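Local coordinates for protein hydrolase (Rhizobium meliloti, PDB 5HOE) that acts as a carbohydrate acetylesterase of the SGNH (GDSL-like) hydrolase family, probably removing acetyl groups from sugars by hydrolysing ester bonds, at residues T49-A54 and L218-A223; L74-D79 and K111-R116; P155-P160 and I200-I205; V148-P153 and M189-F194; W28-V33 and G66-T71. All blocks are in the same frame, centred on the assembly; numbering follows the deposited sequence. Where two conformers were deposited one is given.

Overall arrangement
The five contacts spread over one alpha/beta fold with a parallel five-stranded sheet. Along the chain contact 5 closes first, then contact 2; contacts 3 and 4 follow with alternating segments. Contact 1 spans most of the chain, from helix 48-56 to helix 212-229. That last helix also packs on contact 4, a pair of strands at one sheet edge; the centres of contacts 1 and 4 lie about 16 Å apart. Contacts 2, 3 and 5 join loops. Contact 5 touches contact 2 through Thr71 and contact 3 through Pro32, and holds a phosphate at the probable active site. The centres of contacts 1 and 2 lie about 30 Å apart. Contacts 2, 4 and 5 also meet other subunits of the octamer.

Contact 1: T49-A54 and L218-A223; sequences TGAMAA and LGHAIA
Gly219 is the closest point of 218-223 to 49-54. It has no side chain, so its CA faces Ala51 and Met52 directly, and the CA atoms of Met52 and Gly219 are only 4.1 Å apart. Gly219 O receives a CA-H...O contact from Met52 CA at 3.4 Å, and Met52 CB lies equally near the same oxygen.

His220 starts out away from the other helix. With CG anti to the carbonyl carbon (chi1 -68°), the imidazole turns back toward Ala51. Its CD2 lies 3.5 Å from Ala51 O, which sits at the ring edge and in its plane. CD2 is also the ring atom nearest Ala51 CB.

This is a close helix-helix crossing: Gly219, Ala51 and Ala223 let the backbones approach, and Met52 packs beside them. The two short axes approach to 7.2 Å and cross at -47°, joining helix 48-56 to the C-terminal helix 212-229 on one face of the SGNH hydrolase sheet. Met52 also touches Ile62 of strand 60-66, and Ile222 touches Phe194 of strand 192-195. No hydrogen bond crosses between the two segments.

Ile222 offers its CG2 branch, which is anti to its own backbone N. It meets Met52 SD at 3.6 Å, and the two side chains cross obliquely. Met52 gets there with CG anti to the backbone N (chi1 -176°), and its chain then bends at chi3, taking the methyl group away.

Ala223 points its methyl group at the other helix. Its CB packs on Met52 CG at 3.7 Å and lies almost as near Met52 O. It also touches Arg55 and Leu56.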
# COMPACT_ATOMS: atom_id res chain seq x y z
N THR A 49 27.40 21.37 16.88
CA THR A 49 26.56 21.17 18.05
C THR A 49 27.36 21.33 19.34
O THR A 49 26.93 22.01 20.28
CB THR A 49 25.95 19.78 17.96
OG1 THR A 49 27.01 18.85 17.68
CG2 THR A 49 24.88 19.70 16.84
N GLY A 50 28.55 20.71 19.40
CA GLY A 50 29.36 20.79 20.61
C GLY A 50 29.95 22.17 20.83
O GLY A 50 30.09 22.63 21.97
N ALA A 51 30.32 22.83 19.74
CA ALA A 51 30.79 24.21 19.81
C ALA A 51 29.67 25.16 20.23
O ALA A 51 29.92 26.11 21.00
CB ALA A 51 31.36 24.62 18.45
N MET A 52 28.45 24.95 19.74
CA MET A 52 27.31 25.75 20.19
C MET A 52 27.05 25.52 21.67
O MET A 52 26.84 26.48 22.44
CB MET A 52 26.07 25.40 19.37
CG MET A 52 24.86 26.25 19.71
SD MET A 52 23.28 25.61 19.13
CE MET A 52 23.15 24.06 20.01
N ALA A 53 27.11 24.25 22.11
CA ALA A 53 26.87 23.94 23.52
C ALA A 53 27.91 24.60 24.42
O ALA A 53 27.58 25.08 25.51
CB ALA A 53 26.88 22.43 23.72
N ALA A 54 29.18 24.62 23.99
CA ALA A 54 30.22 25.25 24.79
C ALA A 54 29.94 26.74 24.98
O ALA A 54 30.08 27.28 26.08
CB ALA A 54 31.57 25.04 24.12
N LEU A 218 30.59 28.06 13.02
CA LEU A 218 29.16 27.92 12.82
C LEU A 218 28.43 27.76 14.14
O LEU A 218 27.38 28.37 14.37
CB LEU A 218 28.88 26.72 11.91
CG LEU A 218 27.40 26.41 11.63
CD1 LEU A 218 26.71 27.57 10.96
CD2 LEU A 218 27.29 25.13 10.80
N GLY A 219 28.94 26.89 15.01
CA GLY A 219 28.29 26.67 16.30
C GLY A 219 28.29 27.90 17.17
O GLY A 219 27.31 28.18 17.87
N HIS A 220 29.38 28.67 17.16
CA HIS A 220 29.38 29.92 17.91
C HIS A 220 28.31 30.87 17.40
O HIS A 220 27.59 31.49 18.19
CB HIS A 220 30.76 30.55 17.87
CG HIS A 220 31.79 29.77 18.61
ND1 HIS A 220 33.13 30.08 18.56
CD2 HIS A 220 31.69 28.67 19.40
CE1 HIS A 220 33.81 29.22 19.31
NE2 HIS A 220 32.96 28.36 19.82
N ALA A 221 28.16 30.98 16.07
CA ALA A 221 27.19 31.92 15.52
C ALA A 221 25.76 31.46 15.81
O ALA A 221 24.87 32.29 16.06
CB ALA A 221 27.42 32.12 14.03
N ILE A 222 25.52 30.14 15.78
CA ILE A 222 24.19 29.65 16.11
C ILE A 222 23.89 29.86 17.59
O ILE A 222 22.76 30.21 17.95
CB ILE A 222 24.03 28.18 15.66
CG1 ILE A 222 24.13 28.08 14.12
CG2 ILE A 222 22.71 27.62 16.15
CD1 ILE A 222 24.04 26.69 13.54
N ALA A 223 24.89 29.69 18.45
CA ALA A 223 24.70 29.95 19.87
C ALA A 223 24.29 31.40 20.11
O ALA A 223 23.43 31.67 20.96
CB ALA A 223 26.01 29.67 20.62

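Contact 2: L74-D79 and K111-R116; sequences LDDPND and KSYFHR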
# COMPACT_ATOMS: atom_id res chain seq x y z
N LEU A 74 12.00 13.47 1.63
CA LEU A 74 12.09 12.59 0.48
C LEU A 74 12.52 11.20 0.89
O LEU A 74 13.44 11.04 1.70
CB LEU A 74 13.12 13.12 -0.52
CG LEU A 74 12.78 14.41 -1.25
CD1 LEU A 74 14.07 15.01 -1.78
CD2 LEU A 74 11.85 14.09 -2.41
N ASP A 75 11.92 10.18 0.28
CA ASP A 75 12.41 8.81 0.43
C ASP A 75 13.58 8.58 -0.53
O ASP A 75 13.44 8.77 -1.74
CB ASP A 75 11.30 7.80 0.12
CG ASP A 75 10.17 7.83 1.13
OD1 ASP A 75 10.38 8.20 2.30
OD2 ASP A 75 9.05 7.44 0.75
N ASP A 76 14.73 8.20 0.01
CA ASP A 76 15.88 7.89 -0.83
C ASP A 76 15.74 6.48 -1.41
O ASP A 76 15.39 5.54 -0.68
CB ASP A 76 17.17 8.00 -0.01
CG ASP A 76 18.44 7.94 -0.84
OD1 ASP A 76 18.78 6.86 -1.38
OD2 ASP A 76 19.15 8.96 -0.92
N PRO A 77 16.04 6.29 -2.70
CA PRO A 77 15.78 4.99 -3.32
C PRO A 77 16.60 3.86 -2.76
O PRO A 77 16.19 2.71 -2.85
CB PRO A 77 16.08 5.22 -4.81
CG PRO A 77 16.90 6.43 -4.88
CD PRO A 77 16.55 7.28 -3.67
N ASN A 78 17.75 4.16 -2.16
CA ASN A 78 18.69 3.13 -1.76
C ASN A 78 18.76 2.96 -0.25
O ASN A 78 19.48 2.07 0.22
CB ASN A 78 20.08 3.44 -2.32
CG ASN A 78 20.17 3.27 -3.84
OD1 ASN A 78 19.17 3.08 -4.55
ND2 ASN A 78 21.38 3.34 -4.33
N ASP A 79 18.05 3.78 0.53
CA ASP A 79 18.19 3.72 1.98
C ASP A 79 16.91 4.23 2.62
O ASP A 79 16.58 5.42 2.49
CB ASP A 79 19.40 4.57 2.39
CG ASP A 79 19.77 4.43 3.84
OD1 ASP A 79 18.90 4.11 4.66
OD2 ASP A 79 20.97 4.67 4.15
N LYS A 111 20.28 16.56 -4.59
CA LYS A 111 20.93 15.51 -5.37
C LYS A 111 20.21 15.28 -6.70
O LYS A 111 18.99 15.47 -6.82
CB LYS A 111 20.98 14.21 -4.56
CG LYS A 111 21.98 14.24 -3.38
CD LYS A 111 21.95 12.93 -2.62
CE LYS A 111 22.94 12.91 -1.46
NZ LYS A 111 22.89 11.62 -0.74
N SER A 112 21.00 14.88 -7.69
CA SER A 112 20.53 14.77 -9.07
C SER A 112 19.29 13.88 -9.18
O SER A 112 18.31 14.23 -9.84
CB SER A 112 21.67 14.24 -9.94
OG SER A 112 22.07 12.94 -9.48
N TYR A 113 19.31 12.71 -8.54
CA TYR A 113 18.25 11.73 -8.72
C TYR A 113 16.95 12.08 -7.99
O TYR A 113 15.96 11.36 -8.17
CB TYR A 113 18.75 10.35 -8.30
CG TYR A 113 19.31 10.23 -6.90
CD1 TYR A 113 18.46 10.10 -5.81
CD2 TYR A 113 20.68 10.20 -6.66
CE1 TYR A 113 18.96 9.97 -4.51
CE2 TYR A 113 21.18 10.06 -5.38
CZ TYR A 113 20.32 9.94 -4.31
OH TYR A 113 20.84 9.80 -3.04
N PHE A 114 16.89 13.16 -7.20
CA PHE A 114 15.61 13.56 -6.62
C PHE A 114 14.81 14.54 -7.48
O PHE A 114 13.59 14.64 -7.32
CB PHE A 114 15.81 14.21 -5.24
CG PHE A 114 16.20 13.24 -4.14
CD1 PHE A 114 15.46 12.10 -3.88
CD2 PHE A 114 17.29 13.53 -3.31
CE1 PHE A 114 15.82 11.26 -2.85
CE2 PHE A 114 17.66 12.69 -2.28
CZ PHE A 114 16.93 11.57 -2.03
N HIS A 115 15.46 15.29 -8.38
CA HIS A 115 14.75 16.17 -9.32
C HIS A 115 13.78 17.11 -8.61
O HIS A 115 12.64 17.32 -9.05
CB HIS A 115 14.05 15.35 -10.40
CG HIS A 115 14.99 14.46 -11.16
ND1 HIS A 115 15.80 14.93 -12.17
CD2 HIS A 115 15.28 13.15 -11.02
CE1 HIS A 115 16.53 13.93 -12.63
NE2 HIS A 115 16.23 12.84 -11.96
N ARG A 116 14.24 17.71 -7.51
CA ARG A 116 13.41 18.62 -6.73
C ARG A 116 13.77 20.06 -7.09
O ARG A 116 14.94 20.38 -7.31
CB ARG A 116 13.62 18.38 -5.22
CG ARG A 116 12.61 19.04 -4.32
CD ARG A 116 12.60 18.41 -2.90
NE ARG A 116 11.42 17.58 -2.64
CZ ARG A 116 10.97 17.30 -1.41
NH1 ARG A 116 11.62 17.78 -0.35
NH2 ARG A 116 9.89 16.54 -1.24
O HOH W 1 20.31 11.42 0.31
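The Phe114 ring is sandwiched. Tyr113 CE1 lies over one face, offset toward the rim, and Leu74 CD1 covers the opposite face in a CH-pi contact, 3.8 Å from the ring centroid. Asp76 CA and a water lie at the ring edge, in its plane. The Arg116 guanidinium has Leu74 CG over its centre, 3.4 Å above the plane. Leu74 therefore wedges between an aromatic ring and a flat cation, whose charge is paired with Asp109.

The contact joins two loops of the SGNH fold, one following strand 60-66 and one following strand 100-104. Asp76 opens a type I beta turn to Asp79. It also forms an Asx turn, its OD1 accepting from Asn78 N at 3.0 Å through the anti lone pair.

The other oxygen, OD2, uses its syn lone pair for Tyr113 OH at 2.8 Å. Carboxylate and ring planes stand 80° apart. Tyr113 holds CG in the crowded position between N and C (chi1 55°), and Pro77 CD packs on its CE1. Pro77 also meets Asn123 of a second subunit.

Lys111 NZ stays 4.6 Å from Asp76 OD2, but a water links them, donating to OD2 and accepting from NZ.

Contact 3: P155-P160 and I200-I205; sequences PLAPMP and ISTDGI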
# COMPACT_ATOMS: atom_id res chain seq x y z
N PRO A 155 25.99 27.04 0.68
CA PRO A 155 25.94 26.47 -0.67
C PRO A 155 27.03 25.43 -0.89
O PRO A 155 28.11 25.49 -0.29
CB PRO A 155 26.17 27.69 -1.58
CG PRO A 155 25.82 28.87 -0.78
CD PRO A 155 26.13 28.51 0.65
N LEU A 156 26.75 24.50 -1.80
CA LEU A 156 27.73 23.52 -2.23
C LEU A 156 28.92 24.20 -2.93
O LEU A 156 28.85 25.36 -3.37
CB LEU A 156 27.08 22.53 -3.20
CG LEU A 156 26.00 21.63 -2.60
CD1 LEU A 156 25.23 20.93 -3.68
CD2 LEU A 156 26.63 20.60 -1.68
N ALA A 157 30.02 23.46 -3.03
CA ALA A 157 31.23 23.90 -3.71
C ALA A 157 31.60 22.91 -4.82
O ALA A 157 31.01 21.83 -4.91
CB ALA A 157 32.37 24.02 -2.71
N PRO A 158 32.55 23.24 -5.69
CA PRO A 158 33.00 22.27 -6.69
C PRO A 158 33.52 21.01 -6.00
O PRO A 158 34.10 21.07 -4.91
CB PRO A 158 34.13 23.01 -7.40
CG PRO A 158 33.71 24.46 -7.30
CD PRO A 158 33.17 24.57 -5.91
N MET A 159 33.30 19.86 -6.66
CA MET A 159 33.58 18.56 -6.05
C MET A 159 34.57 17.78 -6.91
O MET A 159 34.25 17.43 -8.06
CB MET A 159 32.30 17.76 -5.90
CG MET A 159 31.27 18.40 -4.98
SD MET A 159 29.66 17.70 -5.29
CE MET A 159 29.32 18.37 -6.92
N PRO A 160 35.75 17.43 -6.39
CA PRO A 160 36.72 16.70 -7.21
C PRO A 160 36.36 15.27 -7.51
O PRO A 160 36.83 14.75 -8.53
CB PRO A 160 38.01 16.81 -6.39
CG PRO A 160 37.51 16.97 -4.96
CD PRO A 160 36.30 17.82 -5.08
N ILE A 200 29.69 31.16 7.20
CA ILE A 200 30.65 30.14 6.80
C ILE A 200 30.46 29.81 5.32
O ILE A 200 29.48 30.21 4.69
CB ILE A 200 30.52 28.86 7.67
CG1 ILE A 200 29.14 28.20 7.46
CG2 ILE A 200 30.81 29.18 9.16
CD1 ILE A 200 29.14 26.71 7.69
N SER A 201 31.42 29.06 4.78
CA SER A 201 31.31 28.47 3.46
C SER A 201 31.59 26.98 3.56
O SER A 201 32.15 26.49 4.54
CB SER A 201 32.28 29.14 2.46
OG SER A 201 33.63 28.86 2.77
N THR A 202 31.17 26.24 2.53
CA THR A 202 31.52 24.83 2.45
C THR A 202 32.99 24.71 2.07
O THR A 202 33.35 24.96 0.92
CB THR A 202 30.64 24.14 1.40
OG1 THR A 202 29.26 24.29 1.77
CG2 THR A 202 30.96 22.66 1.29
N ASP A 203 33.85 24.34 3.03
CA ASP A 203 35.29 24.40 2.84
C ASP A 203 35.98 23.04 2.81
O ASP A 203 37.22 23.00 2.69
CB ASP A 203 35.94 25.32 3.90
CG ASP A 203 35.79 24.82 5.32
OD1 ASP A 203 34.96 23.93 5.59
OD2 ASP A 203 36.51 25.37 6.19
N GLY A 204 35.23 21.94 2.92
CA GLY A 204 35.86 20.63 2.92
C GLY A 204 36.34 20.23 1.53
O GLY A 204 35.81 20.67 0.51
N ILE A 205 37.36 19.36 1.51
CA ILE A 205 38.02 18.99 0.25
C ILE A 205 37.04 18.34 -0.73
O ILE A 205 37.24 18.41 -1.95
CB ILE A 205 39.27 18.11 0.51
CG1 ILE A 205 39.95 17.73 -0.81
CG2 ILE A 205 38.91 16.87 1.32
CD1 ILE A 205 40.21 18.91 -1.75
O HOH W 2 29.51 27.63 0.71
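Thr202 has OG1 anti to the carbonyl carbon and beside the backbone N (chi1 -59°). This puts the hydroxyl on the side of 155-160 and beside its own N-H. CG2, anti to the backbone N, is turned toward Ala157 CB.

Thr202 OG1 donates to Pro155 O in a short bond of 2.6 Å. The donor stands above the carbonyl plane, 41° out of it. A water gives Pro155 O a second donor at 2.7 Å and accepts from Thr202 N at 2.8 Å. One carbonyl oxygen is thus gripped by two bonds, and both lead back to Thr202.

Further along, Ala157 CB lies against Thr202 O at 3.9 Å. Pro160 comes in ring-first: its CG and CD both lie 3.3 Å from Ile205 O.

The touching parts run nearly parallel, 10° apart, as two extended loops. They follow strands 147-152 and 192-195 of the SGNH fold, and Ile205 precedes Asp206 of a probable Ser-His-Asp triad. Ala157 also shares backbone hydrogen bonding with Gly207. Leu156 N is tied to Ser175 of helix 171-189, and Ile200 packs on Thr214, Arg217 and Leu218 of helix 212-229.

Contact 4: V148-P153 and M189-F194; sequences VLVVAP and MKVEFF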
# COMPACT_ATOMS: atom_id res chain seq x y z
N VAL A 148 11.32 27.27 16.86
CA VAL A 148 12.00 26.67 15.70
C VAL A 148 13.03 27.66 15.17
O VAL A 148 12.72 28.84 14.96
CB VAL A 148 11.02 26.29 14.58
CG1 VAL A 148 11.77 25.69 13.39
CG2 VAL A 148 9.99 25.30 15.08
N LEU A 149 14.25 27.17 14.93
CA LEU A 149 15.25 27.93 14.19
C LEU A 149 15.55 27.17 12.90
O LEU A 149 16.12 26.08 12.94
CB LEU A 149 16.51 28.13 15.02
CG LEU A 149 17.68 28.80 14.31
CD1 LEU A 149 17.34 30.22 13.81
CD2 LEU A 149 18.90 28.82 15.22
N VAL A 150 15.14 27.75 11.77
CA VAL A 150 15.45 27.21 10.45
C VAL A 150 16.84 27.69 10.06
O VAL A 150 17.12 28.90 10.10
CB VAL A 150 14.41 27.69 9.42
CG1 VAL A 150 14.80 27.27 8.00
CG2 VAL A 150 13.02 27.14 9.77
N VAL A 151 17.72 26.78 9.67
CA VAL A 151 19.07 27.12 9.24
C VAL A 151 19.23 26.72 7.79
O VAL A 151 19.14 25.53 7.45
CB VAL A 151 20.14 26.43 10.10
CG1 VAL A 151 21.56 26.80 9.67
CG2 VAL A 151 19.92 26.79 11.57
N ALA A 152 19.49 27.70 6.94
CA ALA A 152 19.84 27.37 5.57
C ALA A 152 21.29 26.91 5.54
O ALA A 152 22.17 27.60 6.08
CB ALA A 152 19.66 28.57 4.64
N PRO A 153 21.58 25.74 4.96
CA PRO A 153 22.97 25.27 4.90
C PRO A 153 23.78 26.14 3.95
O PRO A 153 23.22 26.83 3.09
CB PRO A 153 22.82 23.84 4.36
CG PRO A 153 21.57 23.91 3.53
CD PRO A 153 20.65 24.84 4.26
N MET A 189 5.88 31.40 8.40
CA MET A 189 5.49 30.54 9.51
C MET A 189 5.77 31.16 10.88
O MET A 189 5.45 30.54 11.90
CB MET A 189 6.15 29.15 9.37
CG MET A 189 5.70 28.40 8.14
SD MET A 189 6.23 26.68 8.11
CE MET A 189 5.12 25.94 9.29
N LYS A 190 6.34 32.37 10.92
CA LYS A 190 6.59 33.11 12.16
C LYS A 190 7.56 32.37 13.10
O LYS A 190 7.36 32.31 14.32
CB LYS A 190 5.28 33.52 12.84
CG LYS A 190 4.27 34.22 11.91
CD LYS A 190 4.73 35.63 11.49
CE LYS A 190 3.81 36.29 10.43
NZ LYS A 190 3.93 35.65 9.07
N VAL A 191 8.63 31.82 12.52
CA VAL A 191 9.70 31.19 13.29
C VAL A 191 11.02 31.89 13.03
O VAL A 191 11.09 32.89 12.30
CB VAL A 191 9.78 29.67 13.01
CG1 VAL A 191 8.48 28.96 13.39
CG2 VAL A 191 10.15 29.39 11.56
N GLU A 192 12.10 31.38 13.62
CA GLU A 192 13.39 32.06 13.53
C GLU A 192 14.19 31.52 12.35
O GLU A 192 13.95 30.41 11.88
CB GLU A 192 14.18 31.88 14.82
CG GLU A 192 13.43 32.29 16.10
CD GLU A 192 13.13 33.77 16.17
OE1 GLU A 192 13.96 34.59 15.71
OE2 GLU A 192 12.07 34.13 16.71
N PHE A 193 15.15 32.32 11.88
CA PHE A 193 15.93 31.99 10.70
C PHE A 193 17.40 32.39 10.85
O PHE A 193 17.70 33.47 11.38
CB PHE A 193 15.40 32.67 9.43
CG PHE A 193 16.28 32.46 8.23
CD1 PHE A 193 16.38 31.20 7.64
CD2 PHE A 193 17.01 33.50 7.69
CE1 PHE A 193 17.19 30.99 6.55
CE2 PHE A 193 17.83 33.29 6.59
CZ PHE A 193 17.91 32.03 6.01
N PHE A 194 18.29 31.54 10.34
CA PHE A 194 19.73 31.83 10.30
C PHE A 194 20.33 31.28 9.01
O PHE A 194 20.16 30.10 8.71
CB PHE A 194 20.47 31.23 11.50
CG PHE A 194 21.95 31.43 11.45
CD1 PHE A 194 22.48 32.71 11.55
CD2 PHE A 194 22.82 30.37 11.26
CE1 PHE A 194 23.85 32.91 11.48
CE2 PHE A 194 24.18 30.58 11.19
CZ PHE A 194 24.69 31.85 11.30
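Strands 148-152 and 192-194 run parallel, their short axes 4.5 Å apart and 25° from each other in direction. They form one edge of the parallel sheet of the SGNH fold, with 192-195 outermost on that side within this chain. The link between them is a beta-alpha-beta crossover through helix 171-189, which ends in a Schellman motif at Lys190.

Four backbone bonds join the pair. Glu192 N gives to Val148 O and Phe194 N to Val150 O, both nearly along the C=O axis. In return, Val150 N gives to Glu192 O from above the carbonyl plane, and Ala152 N gives to Phe194 O at 3.1 Å. Val150 thus uses both N and O on this neighbour, while Leu149 and Val151 bond to strand 100-104 on the other side.

On one face lie Leu149, Val151, Glu192 and Phe194. Leu149 (chi1 175°) brings CD1 onto Phe194 CB at 4.0 Å and onto Glu192 CB at 3.7 Å. Val151 lies alongside Phe194 and points the same way, its CG1 at the edge of the ring, 4.1 Å from CD2. Helix 212-229 covers this face, with Leu218 and Ala221 against Phe194.

On the other face are Val150 and Phe193, packed with Tyr182 of helix 171-189. The side chains of Val150 and Val191 cross obliquely, their CG2 atoms 4.1 Å apart. The Phe193 ring leans back over strand 148-152 from a CG anti to the backbone N (chi1 174°), and its CD1 lies 3.4 Å from Val150 O. Ala152 CB sits at the edge of this ring, 4.0 Å from Phe193 CE1.

Contact 5: W28-V33 and G66-T71; sequences WGWIPV and GLSART. With PO4 (phosphate ion), chain E.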
# COMPACT_ATOMS: atom_id res chain seq x y z
N TRP A 28 25.76 15.54 11.96
CA TRP A 28 26.44 14.33 12.44
C TRP A 28 27.94 14.56 12.59
O TRP A 28 28.56 14.13 13.58
CB TRP A 28 26.19 13.16 11.47
CG TRP A 28 26.80 11.86 11.93
CD1 TRP A 28 26.35 11.04 12.93
CD2 TRP A 28 27.99 11.22 11.41
NE1 TRP A 28 27.16 9.95 13.07
CE2 TRP A 28 28.19 10.04 12.17
CE3 TRP A 28 28.91 11.55 10.40
CZ2 TRP A 28 29.25 9.17 11.93
CZ3 TRP A 28 29.98 10.68 10.18
CH2 TRP A 28 30.14 9.51 10.95
N GLY A 29 28.55 15.26 11.63
CA GLY A 29 29.96 15.60 11.72
C GLY A 29 30.85 14.76 10.82
O GLY A 29 31.86 14.21 11.27
N TRP A 30 30.48 14.69 9.54
CA TRP A 30 31.25 13.96 8.54
C TRP A 30 32.58 14.68 8.26
O TRP A 30 32.59 15.82 7.80
CB TRP A 30 30.42 13.90 7.26
CG TRP A 30 31.05 13.19 6.08
CD1 TRP A 30 32.10 13.61 5.34
CD2 TRP A 30 30.61 11.96 5.50
NE1 TRP A 30 32.36 12.70 4.34
CE2 TRP A 30 31.46 11.68 4.42
CE3 TRP A 30 29.59 11.06 5.81
CZ2 TRP A 30 31.33 10.53 3.64
CZ3 TRP A 30 29.46 9.92 5.05
CH2 TRP A 30 30.32 9.66 3.97
N ILE A 31 33.68 13.98 8.45
CA ILE A 31 35.00 14.56 8.18
C ILE A 31 35.29 14.44 6.69
O ILE A 31 35.36 13.33 6.17
CB ILE A 31 36.11 13.86 8.98
CG1 ILE A 31 35.84 13.94 10.48
CG2 ILE A 31 37.47 14.50 8.64
CD1 ILE A 31 36.81 13.10 11.32
N PRO A 32 35.49 15.53 5.97
CA PRO A 32 35.80 15.39 4.54
C PRO A 32 37.15 14.72 4.34
O PRO A 32 38.12 15.03 5.04
CB PRO A 32 35.78 16.83 4.01
CG PRO A 32 35.96 17.69 5.20
CD PRO A 32 35.49 16.94 6.41
N VAL A 33 37.22 13.81 3.36
CA VAL A 33 38.45 13.03 3.15
C VAL A 33 38.70 12.80 1.66
O VAL A 33 37.77 12.70 0.85
CB VAL A 33 38.47 11.68 3.91
CG1 VAL A 33 38.48 11.89 5.43
CG2 VAL A 33 37.32 10.78 3.48
N GLY A 66 21.64 14.06 14.11
CA GLY A 66 22.21 14.23 12.79
C GLY A 66 22.36 12.88 12.11
O GLY A 66 22.88 11.93 12.70
N LEU A 67 21.95 12.81 10.86
CA LEU A 67 22.01 11.58 10.09
C LEU A 67 22.55 11.87 8.70
O LEU A 67 21.94 12.63 7.94
CB LEU A 67 20.63 10.92 10.01
CG LEU A 67 20.53 9.68 9.14
CD1 LEU A 67 21.40 8.55 9.70
CD2 LEU A 67 19.07 9.24 9.04
N SER A 68 23.70 11.29 8.37
CA SER A 68 24.26 11.47 7.04
C SER A 68 23.25 11.09 5.97
O SER A 68 22.51 10.11 6.11
CB SER A 68 25.51 10.61 6.90
OG SER A 68 26.51 11.07 7.80
N ALA A 69 23.22 11.88 4.89
CA ALA A 69 22.36 11.68 3.71
C ALA A 69 20.88 12.00 3.95
O ALA A 69 20.06 11.83 3.02
CB ALA A 69 22.54 10.31 3.06
N ARG A 70 20.52 12.51 5.12
CA ARG A 70 19.12 12.82 5.42
C ARG A 70 18.59 13.96 4.56
O ARG A 70 19.27 14.98 4.35
CB ARG A 70 18.96 13.18 6.90
CG ARG A 70 17.54 13.60 7.30
CD ARG A 70 17.46 13.90 8.76
NE ARG A 70 17.17 12.72 9.55
CZ ARG A 70 17.55 12.52 10.81
NH1 ARG A 70 18.34 13.37 11.46
NH2 ARG A 70 17.14 11.44 11.43
N THR A 71 17.36 13.78 4.07
CA THR A 71 16.61 14.78 3.31
C THR A 71 15.54 15.44 4.19
O THR A 71 15.19 14.94 5.26
CB THR A 71 15.90 14.11 2.14
OG1 THR A 71 14.83 13.28 2.63
CG2 THR A 71 16.86 13.31 1.27
P PO4 E . 25.57 14.27 3.31
O1 PO4 E . 24.50 14.42 4.35
O2 PO4 E . 25.81 15.60 2.64
O3 PO4 E . 26.87 13.64 3.75
O4 PO4 E . 25.18 13.24 2.29
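The contacts between 28-33 and 66-71 are van der Waals only, with no hydrogen bond across. Gly66 has no side chain, and the two backbones come close here: the CA atoms of Trp28 and Gly66 are 4.2 Å apart. Trp28 starts toward the other segment with CG anti to the backbone N (chi1 -177°). Its CB and CD1 rest near Gly66 O, CD1 at 3.6 Å. The end of the side chain leads away from 66-71, and NE1 makes a weak hydrogen bond to Leu96 O of a neighbouring subunit.

Ser68 OG lies between two indoles. It is 3.6 Å from Trp28 CE3 and 3.7 Å from Trp30 CE3, at the edge of the Trp30 ring and near its plane. Trp30 too has CG anti to the backbone N (chi1 180°), and its ring stacks with His209.

A hydrogen bond ties 66-71 to a bound phosphate, probably from the crystallisation liquor. Ala69 N donates to its O1 at 2.9 Å, with an N-H...O angle of 157°. Phosphate O3 lies near the Trp30 ring. Ser25 N, Asn108 ND2 and His209 NE2 also bind the ion.

Ala69 sits in a type II beta turn from Leu67 to Arg70, which presents its N-H to the ion. Backbone N-H groups of Ser25 and Ala69 with the Asn108 amide are consistent with the oxyanion hole of SGNH hydrolases, beside a probable Ser-His-Asp triad of Ser25, His209 and Asp206.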